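Long-range contacts in tRNA dimethylallyltransferase (Staphylococcus epidermidis ATCC 12228, PDB 3D3Q), which probably transfers a dimethylallyl group from dimethylallyl diphosphate to the adenine at position 37 of tRNAs that read codons beginning with uridine: residues 6-11 / 197-202; 10-15 / 98-103; 79-84 / 110-115; 114-119 / 191-196. All blocks are in the same frame, centred on the assembly; numbering follows the deposited sequence.

Contact 1 of 4, residues 6-11 / 197-202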
# COMPACT_ATOMS: atom_id res chain seq x y z
N LYS A 6 16.03 -15.00 -8.98
CA LYS A 6 14.74 -14.25 -8.90
C LYS A 6 14.88 -12.90 -9.59
O LYS A 6 15.90 -12.21 -9.45
CB LYS A 6 14.35 -14.01 -7.45
CG LYS A 6 14.28 -15.26 -6.63
CD LYS A 6 14.34 -14.94 -5.14
CE LYS A 6 14.43 -16.24 -4.34
NZ LYS A 6 14.52 -16.04 -2.86
N PRO A 7 13.86 -12.50 -10.36
CA PRO A 7 13.86 -11.22 -11.07
C PRO A 7 13.73 -9.99 -10.16
O PRO A 7 12.98 -10.00 -9.18
CB PRO A 7 12.68 -11.34 -12.03
CG PRO A 7 11.74 -12.24 -11.29
CD PRO A 7 12.67 -13.30 -10.72
N PHE A 8 14.47 -8.93 -10.48
CA PHE A 8 14.43 -7.71 -9.70
C PHE A 8 13.10 -6.99 -9.91
O PHE A 8 12.64 -6.84 -11.05
CB PHE A 8 15.57 -6.77 -10.08
CG PHE A 8 15.68 -5.55 -9.21
CD1 PHE A 8 15.96 -5.68 -7.85
CD2 PHE A 8 15.50 -4.28 -9.73
CE1 PHE A 8 16.05 -4.56 -7.03
CE2 PHE A 8 15.59 -3.16 -8.91
CZ PHE A 8 15.87 -3.30 -7.55
N LEU A 9 12.50 -6.55 -8.81
CA LEU A 9 11.22 -5.83 -8.84
C LEU A 9 11.16 -4.72 -7.79
O LEU A 9 11.55 -4.95 -6.65
CB LEU A 9 10.08 -6.80 -8.57
CG LEU A 9 8.70 -6.16 -8.58
CD1 LEU A 9 8.26 -5.88 -9.99
CD2 LEU A 9 7.73 -7.10 -7.92
N ILE A 10 10.69 -3.53 -8.17
CA ILE A 10 10.56 -2.42 -7.21
C ILE A 10 9.09 -2.31 -6.85
O ILE A 10 8.23 -2.41 -7.73
CB ILE A 10 10.95 -1.01 -7.79
CG1 ILE A 10 12.43 -0.95 -8.17
CG2 ILE A 10 10.73 0.06 -6.73
CD1 ILE A 10 13.35 -1.00 -6.98
N VAL A 11 8.79 -2.12 -5.57
CA VAL A 11 7.38 -1.99 -5.15
C VAL A 11 7.25 -0.72 -4.27
O VAL A 11 7.89 -0.60 -3.22
CB VAL A 11 6.89 -3.25 -4.35
CG1 VAL A 11 5.39 -3.20 -4.15
CG2 VAL A 11 7.25 -4.52 -5.09
N ASP A 197 13.08 -10.65 -6.25
CA ASP A 197 14.12 -9.99 -5.46
C ASP A 197 13.55 -8.59 -5.21
O ASP A 197 14.06 -7.59 -5.73
CB ASP A 197 15.41 -9.86 -6.28
CG ASP A 197 16.42 -8.96 -5.61
OD1 ASP A 197 17.36 -8.48 -6.28
OD2 ASP A 197 16.28 -8.71 -4.39
N THR A 198 12.49 -8.53 -4.40
CA THR A 198 11.78 -7.28 -4.11
C THR A 198 12.48 -6.18 -3.32
O THR A 198 13.28 -6.44 -2.43
CB THR A 198 10.43 -7.57 -3.40
OG1 THR A 198 10.66 -7.88 -2.02
CG2 THR A 198 9.71 -8.75 -4.06
N LEU A 199 12.17 -4.95 -3.69
CA LEU A 199 12.70 -3.77 -3.02
C LEU A 199 11.44 -3.02 -2.59
O LEU A 199 11.07 -2.01 -3.17
CB LEU A 199 13.54 -2.93 -3.98
CG LEU A 199 14.06 -1.57 -3.49
CD1 LEU A 199 14.45 -1.61 -2.01
CD2 LEU A 199 15.23 -1.18 -4.35
N LEU A 200 10.77 -3.56 -1.58
CA LEU A 200 9.53 -3.01 -1.08
C LEU A 200 9.70 -1.74 -0.26
O LEU A 200 10.25 -1.76 0.83
CB LEU A 200 8.82 -4.07 -0.25
CG LEU A 200 7.39 -3.81 0.20
CD1 LEU A 200 6.45 -3.74 -1.00
CD2 LEU A 200 6.97 -4.94 1.13
N ILE A 201 9.21 -0.63 -0.81
CA ILE A 201 9.30 0.65 -0.11
C ILE A 201 7.91 1.28 0.07
O ILE A 201 7.03 1.16 -0.80
CB ILE A 201 10.29 1.64 -0.85
CG1 ILE A 201 9.59 2.34 -2.00
CG2 ILE A 201 11.46 0.90 -1.45
CD1 ILE A 201 9.11 3.68 -1.63
N GLY A 202 7.70 1.92 1.21
CA GLY A 202 6.43 2.55 1.50
C GLY A 202 6.59 3.96 2.01
O GLY A 202 7.58 4.27 2.69

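Contact 2 of 4, residues 10-15 / 98-103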
# COMPACT_ATOMS: atom_id res chain seq x y z
N ILE A 10 10.69 -3.53 -8.17
CA ILE A 10 10.56 -2.42 -7.21
C ILE A 10 9.09 -2.31 -6.85
O ILE A 10 8.23 -2.41 -7.73
CB ILE A 10 10.95 -1.01 -7.79
CG1 ILE A 10 12.43 -0.95 -8.17
CG2 ILE A 10 10.73 0.06 -6.73
CD1 ILE A 10 13.35 -1.00 -6.98
N VAL A 11 8.79 -2.12 -5.57
CA VAL A 11 7.38 -1.99 -5.15
C VAL A 11 7.25 -0.72 -4.27
O VAL A 11 7.89 -0.60 -3.22
CB VAL A 11 6.89 -3.25 -4.35
CG1 VAL A 11 5.39 -3.20 -4.15
CG2 VAL A 11 7.25 -4.52 -5.09
N ILE A 12 6.41 0.21 -4.71
CA ILE A 12 6.21 1.47 -3.99
C ILE A 12 4.75 1.63 -3.56
O ILE A 12 3.90 2.05 -4.34
CB ILE A 12 6.60 2.67 -4.88
CG1 ILE A 12 8.03 2.47 -5.39
CG2 ILE A 12 6.53 3.96 -4.08
CD1 ILE A 12 8.48 3.50 -6.41
N VAL A 13 4.48 1.27 -2.30
CA VAL A 13 3.13 1.36 -1.76
C VAL A 13 3.01 2.61 -0.91
O VAL A 13 4.02 3.17 -0.51
CB VAL A 13 2.79 0.14 -0.87
CG1 VAL A 13 2.78 -1.13 -1.70
CG2 VAL A 13 3.80 0.03 0.25
N GLY A 14 1.79 3.04 -0.64
CA GLY A 14 1.60 4.23 0.15
C GLY A 14 0.19 4.72 -0.02
O GLY A 14 -0.46 4.40 -1.00
N PRO A 15 -0.32 5.53 0.92
CA PRO A 15 -1.69 6.02 0.79
C PRO A 15 -1.91 6.86 -0.46
O PRO A 15 -0.95 7.40 -1.02
CB PRO A 15 -1.89 6.81 2.09
CG PRO A 15 -0.50 7.27 2.42
CD PRO A 15 0.33 6.06 2.13
N VAL A 98 13.29 -2.39 -15.98
CA VAL A 98 13.04 -2.59 -14.57
C VAL A 98 11.57 -2.56 -14.22
O VAL A 98 10.95 -1.49 -14.20
CB VAL A 98 13.73 -1.53 -13.73
CG1 VAL A 98 13.44 -1.77 -12.26
CG2 VAL A 98 15.22 -1.56 -13.99
N PRO A 99 10.99 -3.73 -13.93
CA PRO A 99 9.58 -3.82 -13.58
C PRO A 99 9.30 -3.11 -12.23
O PRO A 99 9.92 -3.44 -11.21
CB PRO A 99 9.34 -5.32 -13.52
CG PRO A 99 10.64 -5.82 -13.00
CD PRO A 99 11.65 -5.04 -13.79
N ILE A 100 8.37 -2.15 -12.25
CA ILE A 100 8.02 -1.37 -11.07
C ILE A 100 6.51 -1.38 -10.87
O ILE A 100 5.76 -1.08 -11.80
CB ILE A 100 8.42 0.12 -11.25
CG1 ILE A 100 9.88 0.22 -11.69
CG2 ILE A 100 8.24 0.86 -9.96
CD1 ILE A 100 10.19 1.52 -12.40
N ILE A 101 6.06 -1.74 -9.68
CA ILE A 101 4.64 -1.74 -9.40
C ILE A 101 4.34 -0.58 -8.44
O ILE A 101 4.95 -0.45 -7.38
CB ILE A 101 4.15 -3.08 -8.81
CG1 ILE A 101 4.99 -3.46 -7.60
CG2 ILE A 101 4.24 -4.17 -9.87
CD1 ILE A 101 4.64 -4.81 -7.04
N ALA A 102 3.42 0.27 -8.86
CA ALA A 102 3.01 1.43 -8.11
C ALA A 102 1.66 1.13 -7.50
O ALA A 102 0.76 0.63 -8.18
CB ALA A 102 2.92 2.62 -9.01
N GLY A 103 1.53 1.43 -6.21
CA GLY A 103 0.27 1.22 -5.52
C GLY A 103 -0.01 -0.21 -5.17
O GLY A 103 0.88 -1.07 -5.21

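Contact 3 of 4, residues 79-84 / 110-115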
# COMPACT_ATOMS: atom_id res chain seq x y z
N TYR A 79 -6.02 -12.41 -7.23
CA TYR A 79 -5.31 -13.30 -8.15
C TYR A 79 -5.36 -12.80 -9.58
O TYR A 79 -4.37 -12.89 -10.31
CB TYR A 79 -5.85 -14.75 -8.10
CG TYR A 79 -5.21 -15.69 -9.14
CD1 TYR A 79 -5.94 -16.12 -10.27
CD2 TYR A 79 -3.88 -16.12 -9.01
CE1 TYR A 79 -5.36 -16.94 -11.25
CE2 TYR A 79 -3.28 -16.95 -10.00
CZ TYR A 79 -4.02 -17.35 -11.11
OH TYR A 79 -3.45 -18.15 -12.09
N GLU A 80 -6.51 -12.28 -9.99
CA GLU A 80 -6.63 -11.76 -11.35
C GLU A 80 -5.44 -10.82 -11.60
O GLU A 80 -4.80 -10.89 -12.64
CB GLU A 80 -7.98 -11.03 -11.52
CG GLU A 80 -8.23 -10.45 -12.91
CD GLU A 80 -8.00 -11.45 -14.04
OE1 GLU A 80 -8.17 -11.05 -15.21
OE2 GLU A 80 -7.66 -12.63 -13.77
N PHE A 81 -5.15 -9.98 -10.61
CA PHE A 81 -4.05 -9.01 -10.66
C PHE A 81 -2.71 -9.75 -10.73
O PHE A 81 -1.81 -9.35 -11.47
CB PHE A 81 -4.11 -8.11 -9.40
CG PHE A 81 -2.82 -7.38 -9.10
CD1 PHE A 81 -2.29 -6.47 -10.00
CD2 PHE A 81 -2.12 -7.64 -7.93
CE1 PHE A 81 -1.09 -5.84 -9.74
CE2 PHE A 81 -0.91 -7.01 -7.66
CZ PHE A 81 -0.40 -6.11 -8.57
N LYS A 82 -2.59 -10.83 -9.97
CA LYS A 82 -1.37 -11.63 -9.94
C LYS A 82 -1.07 -12.29 -11.29
O LYS A 82 0.07 -12.28 -11.76
CB LYS A 82 -1.47 -12.71 -8.85
CG LYS A 82 -0.23 -13.56 -8.69
CD LYS A 82 -0.44 -14.66 -7.68
CE LYS A 82 0.76 -15.60 -7.66
NZ LYS A 82 0.86 -16.42 -6.41
N LYS A 83 -2.10 -12.88 -11.89
CA LYS A 83 -1.95 -13.54 -13.17
C LYS A 83 -1.42 -12.57 -14.22
O LYS A 83 -0.44 -12.87 -14.91
CB LYS A 83 -3.29 -14.12 -13.63
CG LYS A 83 -3.20 -14.81 -14.98
CD LYS A 83 -4.51 -15.46 -15.39
CE LYS A 83 -4.30 -16.31 -16.64
NZ LYS A 83 -5.53 -17.03 -17.08
N ARG A 84 -2.07 -11.40 -14.32
CA ARG A 84 -1.69 -10.35 -15.29
C ARG A 84 -0.36 -9.66 -14.95
O ARG A 84 0.44 -9.38 -15.83
CB ARG A 84 -2.78 -9.27 -15.38
CG ARG A 84 -4.14 -9.78 -15.76
CD ARG A 84 -5.07 -8.64 -16.14
NE ARG A 84 -6.43 -9.13 -16.35
CZ ARG A 84 -7.18 -8.86 -17.42
NH1 ARG A 84 -6.71 -8.09 -18.39
NH2 ARG A 84 -8.40 -9.38 -17.51
N GLN A 110 1.01 -8.84 -1.30
CA GLN A 110 1.64 -10.05 -0.81
C GLN A 110 1.29 -11.25 -1.70
O GLN A 110 2.13 -12.12 -1.95
CB GLN A 110 1.24 -10.34 0.65
CG GLN A 110 -0.09 -11.02 0.87
CD GLN A 110 -0.20 -11.63 2.26
OE1 GLN A 110 -1.25 -12.15 2.64
NE2 GLN A 110 0.90 -11.59 3.02
N SER A 111 0.07 -11.27 -2.20
CA SER A 111 -0.36 -12.37 -3.06
C SER A 111 0.58 -12.47 -4.25
O SER A 111 0.84 -13.56 -4.77
CB SER A 111 -1.80 -12.13 -3.53
OG SER A 111 -2.67 -11.95 -2.43
N LEU A 112 1.11 -11.32 -4.66
CA LEU A 112 2.04 -11.23 -5.79
C LEU A 112 3.48 -11.49 -5.40
O LEU A 112 4.28 -11.96 -6.21
CB LEU A 112 1.95 -9.83 -6.43
CG LEU A 112 3.04 -9.41 -7.42
CD1 LEU A 112 3.09 -10.35 -8.62
CD2 LEU A 112 2.77 -7.99 -7.84
N LEU A 113 3.83 -11.17 -4.16
CA LEU A 113 5.20 -11.35 -3.71
C LEU A 113 5.52 -12.75 -3.22
O LEU A 113 6.61 -13.26 -3.47
CB LEU A 113 5.52 -10.33 -2.61
CG LEU A 113 5.38 -8.87 -3.06
CD1 LEU A 113 5.61 -7.95 -1.88
CD2 LEU A 113 6.38 -8.58 -4.17
N TYR A 114 4.57 -13.38 -2.55
CA TYR A 114 4.78 -14.70 -1.98
C TYR A 114 3.83 -15.75 -2.49
O TYR A 114 2.68 -15.45 -2.78
CB TYR A 114 4.64 -14.61 -0.46
CG TYR A 114 5.41 -13.45 0.14
CD1 TYR A 114 6.77 -13.36 -0.05
CD2 TYR A 114 4.76 -12.46 0.87
CE1 TYR A 114 7.49 -12.31 0.48
CE2 TYR A 114 5.47 -11.39 1.41
CZ TYR A 114 6.85 -11.33 1.20
OH TYR A 114 7.62 -10.31 1.71
N ASN A 115 4.29 -16.99 -2.57
CA ASN A 115 3.45 -18.08 -3.02
C ASN A 115 2.88 -18.88 -1.88
O ASN A 115 3.06 -20.09 -1.84
CB ASN A 115 4.24 -19.03 -3.89
CG ASN A 115 4.19 -18.66 -5.32
OD1 ASN A 115 4.71 -19.38 -6.17
ND2 ASN A 115 3.57 -17.51 -5.63

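Contact 4 of 4, residues 114-119 / 191-196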
# COMPACT_ATOMS: atom_id res chain seq x y z
N TYR A 114 4.57 -13.38 -2.55
CA TYR A 114 4.78 -14.70 -1.98
C TYR A 114 3.83 -15.75 -2.49
O TYR A 114 2.68 -15.45 -2.78
CB TYR A 114 4.64 -14.61 -0.46
CG TYR A 114 5.41 -13.45 0.14
CD1 TYR A 114 6.77 -13.36 -0.05
CD2 TYR A 114 4.76 -12.46 0.87
CE1 TYR A 114 7.49 -12.31 0.48
CE2 TYR A 114 5.47 -11.39 1.41
CZ TYR A 114 6.85 -11.33 1.20
OH TYR A 114 7.62 -10.31 1.71
N ASN A 115 4.29 -16.99 -2.57
CA ASN A 115 3.45 -18.08 -3.02
C ASN A 115 2.88 -18.88 -1.88
O ASN A 115 3.06 -20.09 -1.84
CB ASN A 115 4.24 -19.03 -3.89
CG ASN A 115 4.19 -18.66 -5.32
OD1 ASN A 115 4.71 -19.38 -6.17
ND2 ASN A 115 3.57 -17.51 -5.63
N TYR A 116 2.20 -18.22 -0.95
CA TYR A 116 1.63 -18.93 0.18
C TYR A 116 0.27 -18.36 0.52
O TYR A 116 -0.03 -17.20 0.21
CB TYR A 116 2.58 -18.88 1.41
CG TYR A 116 2.41 -17.69 2.37
CD1 TYR A 116 1.45 -17.70 3.40
CD2 TYR A 116 3.18 -16.51 2.21
CE1 TYR A 116 1.26 -16.58 4.23
CE2 TYR A 116 2.99 -15.39 3.05
CZ TYR A 116 2.03 -15.44 4.05
OH TYR A 116 1.81 -14.34 4.82
N ALA A 117 -0.58 -19.18 1.14
CA ALA A 117 -1.91 -18.76 1.53
C ALA A 117 -1.82 -18.05 2.87
O ALA A 117 -1.33 -18.62 3.84
CB ALA A 117 -2.83 -19.97 1.64
N PHE A 118 -2.28 -16.80 2.91
CA PHE A 118 -2.25 -15.99 4.12
C PHE A 118 -3.06 -16.63 5.23
O PHE A 118 -3.53 -17.77 5.11
CB PHE A 118 -2.83 -14.58 3.87
CG PHE A 118 -4.35 -14.47 4.02
CD1 PHE A 118 -4.93 -13.40 4.73
CD2 PHE A 118 -5.21 -15.41 3.43
CE1 PHE A 118 -6.33 -13.27 4.83
CE2 PHE A 118 -6.62 -15.28 3.53
CZ PHE A 118 -7.18 -14.21 4.24
N GLU A 119 -3.23 -15.87 6.30
CA GLU A 119 -3.99 -16.27 7.47
C GLU A 119 -4.37 -15.02 8.26
O GLU A 119 -4.68 -13.96 7.68
CB GLU A 119 -3.17 -17.24 8.33
CG GLU A 119 -1.84 -16.68 8.83
CD GLU A 119 -0.69 -17.69 8.74
OE1 GLU A 119 -0.29 -18.05 7.61
OE2 GLU A 119 -0.19 -18.13 9.81
N GLN A 191 10.56 -15.62 3.20
CA GLN A 191 11.88 -15.66 2.60
C GLN A 191 12.04 -16.78 1.59
O GLN A 191 12.85 -16.71 0.67
CB GLN A 191 12.91 -15.81 3.70
CG GLN A 191 14.33 -15.88 3.23
CD GLN A 191 15.24 -16.35 4.34
OE1 GLN A 191 15.16 -17.51 4.77
NE2 GLN A 191 16.09 -15.45 4.84
N PHE A 192 11.24 -17.83 1.74
CA PHE A 192 11.36 -18.96 0.84
C PHE A 192 10.28 -19.02 -0.22
O PHE A 192 10.50 -19.63 -1.27
CB PHE A 192 11.34 -20.26 1.65
CG PHE A 192 11.41 -21.51 0.82
CD1 PHE A 192 12.51 -21.75 -0.00
CD2 PHE A 192 10.38 -22.45 0.86
CE1 PHE A 192 12.58 -22.91 -0.77
CE2 PHE A 192 10.44 -23.61 0.10
CZ PHE A 192 11.54 -23.84 -0.71
N THR A 193 9.13 -18.41 0.05
CA THR A 193 8.03 -18.42 -0.91
C THR A 193 8.02 -17.18 -1.76
O THR A 193 7.05 -16.93 -2.47
CB THR A 193 6.64 -18.47 -0.26
OG1 THR A 193 6.74 -18.95 1.08
CG2 THR A 193 5.75 -19.39 -1.05
N GLU A 194 9.08 -16.39 -1.68
CA GLU A 194 9.16 -15.15 -2.45
C GLU A 194 9.48 -15.36 -3.91
O GLU A 194 10.42 -16.07 -4.26
CB GLU A 194 10.18 -14.20 -1.84
CG GLU A 194 11.57 -14.77 -1.75
CD GLU A 194 12.57 -13.78 -1.17
OE1 GLU A 194 13.72 -14.20 -0.87
OE2 GLU A 194 12.20 -12.59 -1.01
N ASN A 195 8.70 -14.72 -4.77
CA ASN A 195 8.88 -14.86 -6.19
C ASN A 195 9.85 -13.88 -6.78
O ASN A 195 10.38 -14.12 -7.85
CB ASN A 195 7.54 -14.73 -6.89
CG ASN A 195 6.52 -15.73 -6.36
OD1 ASN A 195 6.87 -16.87 -6.04
ND2 ASN A 195 5.27 -15.30 -6.27
N TYR A 196 10.10 -12.77 -6.11
CA TYR A 196 11.01 -11.79 -6.67
C TYR A 196 12.01 -11.22 -5.69
O TYR A 196 11.83 -11.30 -4.48
CB TYR A 196 10.21 -10.63 -7.28
CG TYR A 196 9.05 -11.05 -8.15
CD1 TYR A 196 7.78 -11.26 -7.61
CD2 TYR A 196 9.22 -11.24 -9.52
CE1 TYR A 196 6.71 -11.64 -8.42
CE2 TYR A 196 8.16 -11.61 -10.34
CZ TYR A 196 6.91 -11.81 -9.79
OH TYR A 196 5.88 -12.17 -10.62

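Contact 1 of 4, residues 6-11 / 197-202
Phe8 to Val11 run beside Asp197 to Leu200 as neighbouring parallel strands, their axes 4.8 Å apart at closest and inclined by 11°. Strand 8-13 lies inside the parallel sheet, between strands 98-102 and 197-204, as in P-loop NTPases. Backbone hydrogen bonds join the pair. Asp197 N donates to Pro7 O (3.0 Å) from above the plane of that carbonyl, Leu199 N donates to Leu9 O, and Leu199 O accepts a weak bond from Val11 N. Ile201 N closes the series on Val11 O.

Apolar contacts line both faces. On the face with Phe8, Ile10 and Leu199, the last two side chains lie side by side and point the same way, Ile10 CD1 resting on CD2 of Leu199. That methyl also meets the edge of the Phe8 ring, 3.9 Å from CZ. On the other face CG1 of Val11, anti to its backbone N (chi1 -170°), touches CD1 of Leu200.

Charged groups gather where the strands begin. The Asp197 carboxylate sits at the edge of the Phe8 ring, turned 63° from its plane, and OD2 forms a salt bridge with Arg314 of helix 300-314. Lys6 extends to a salt bridge with Glu194. Main-chain bonds thus fix the parallel register, while the buried side chains, being hydrocarbon, need no polar partner.

Contact 2 of 4, residues 10-15 / 98-103
Val11 and Ile101 pack closely between strands 8-13 and 98-102. Ile101 CG1 stands between its own backbone N and carbonyl carbon (chi1 53°), and CD1, anti to CA beyond it, ends against both methyls of Val11, 3.3 Å from CG2 and 3.4 Å from CG1. The opposite face carries Ile10, Ile12, Ile100 and Ala102: Ile10 and Ile100 lie side by side, with CG2 of Ile100 3.9 Å from CB of Ile10, and the same CG2 is approached more distantly by CD1 of Ile12. Helix 20-30 covers this face, bringing Ser24 onto Ile12 and Ala102, and Ala28 onto Ile100. Backbone hydrogen bonds of the parallel-sheet kind run through this buried part from Ile10 N to Pro99 O, Ile101 N to Ile10 O and Ile12 N to Ile101 O, all close to straight.

Toward the C-terminal ends the contact thins. Gly103 N still donates to Ile12 O (3.1 Å), tilted 31° from the carbonyl plane, but beyond it Val13 offers little more than CG1 at 4.0 Å from Gly103 O. The partly exposed Gly14 and Pro15 then leave the sheet. Backbone angles that suit glycine carry the chain through Gly14, whose carbonyl O is hydrogen-bonded by Lys20 NZ. Gly14 and Pro15 open the predicted ATP-binding loop. A central parallel strand that runs through such a glycine-rich turn into a helix is the Walker A arrangement of P-loop NTPases, the clan to which IPP transferases belong.

Contact 3 of 4, residues 79-84 / 110-115
Lys82 reaches from helix 78-94 across the last turn of helix 106-113. Its CG is anti to the backbone N (chi1 -178°), and the remainder of the chain is fully extended, passing beside the carbonyl of Ser111: CD lies 3.4 Å from Ser111 O, and NZ makes a weak hydrogen bond to the same oxygen at 3.3 Å. The lysine side chain crosses that of Asn115 at about a right angle, in the turn that follows the helix.

Deeper in the interface the contact is apolar. The Phe81 and Leu112 side chains also cross at about a right angle, and one methyl, Leu112 CD2, approaches the ring obliquely, 3.8 Å from both CZ and CE2 of Phe81. The same methyl packs on Ile101, and Met66 adds to the surroundings of the Phe81 ring. Away from the neighbouring helix, Arg84 forms a side-on salt bridge with Glu80 one turn earlier, NE (2.8 Å) and NH2 (2.9 Å) both donating to Glu80 OE1.

The two helices precede and follow strand 98-102 in the chain and pack against the face of it that carries Pro99 and Ile101. Their contact combines a buried Phe81-Leu112 pair with a more exposed lysine-to-carbonyl contact. Placing an ammonium group near carbonyls at the C-terminal end of helix 106-113 is probably favourable electrostatically.

Contact 4 of 4, residues 114-119 / 191-196
Tyr114 presents the edge of its ring to Glu194. Its CG is anti to the carbonyl carbon (chi1 -47°), and CD1 comes 3.8 Å from CA of Glu194 and 3.9 Å from its CB, which lies in the plane of the ring. Glu194 CG is set between its own backbone N and carbonyl carbon (chi1 58°); the chain beyond it is extended, and Lys6 pairs with its carboxylate.

The backbones touch in a single bridge between the loop leaving helix 106-113 and the link from helix 184-192 to strand 197-204 of the central parallel sheet. Asn115 N donates to Thr193 O (2.8 Å), and the same oxygen receives a C-H...O contact from Tyr114 CA.

Thr193 faces the 114-116 backbone, and its hydroxyl OG1 is hydrogen-bonded back to Val189 O within the preceding helix. Its first torsion is modelled close to eclipsed, which makes the position of methyl CG2 doubtful. Asn115 and Asn195 cross at about a right angle near the surface, their amide planes 66° apart. Gln190 of helix 184-192 packs against both tyrosines, Tyr114 and Tyr116.

Contacts 1 and 2 share Ile10 and Val11 of the central strand 8-13, and their centres lie 8 Å apart. Contact 3 joins them from one face of the sheet: Leu112 CD2 packs 3.8 Å from Ile101 CD1, and Leu113 CD2 lies 3.3 Å from Thr198 CG2. Contact 4 continues directly from contact 3, sharing Tyr114 and Asn115, with Leu113 O 2.9 Å from Asn195 N in a probable hydrogen bond. It touches contact 1 where Pro7 packs on Tyr196. Contact 2 enters the predicted nucleotide-binding loop; the Phe81 side chain of contact 3 is about 7 Å from that of Thr105, a probable tRNA-interacting residue, whereas contact 4 lies away from these sites.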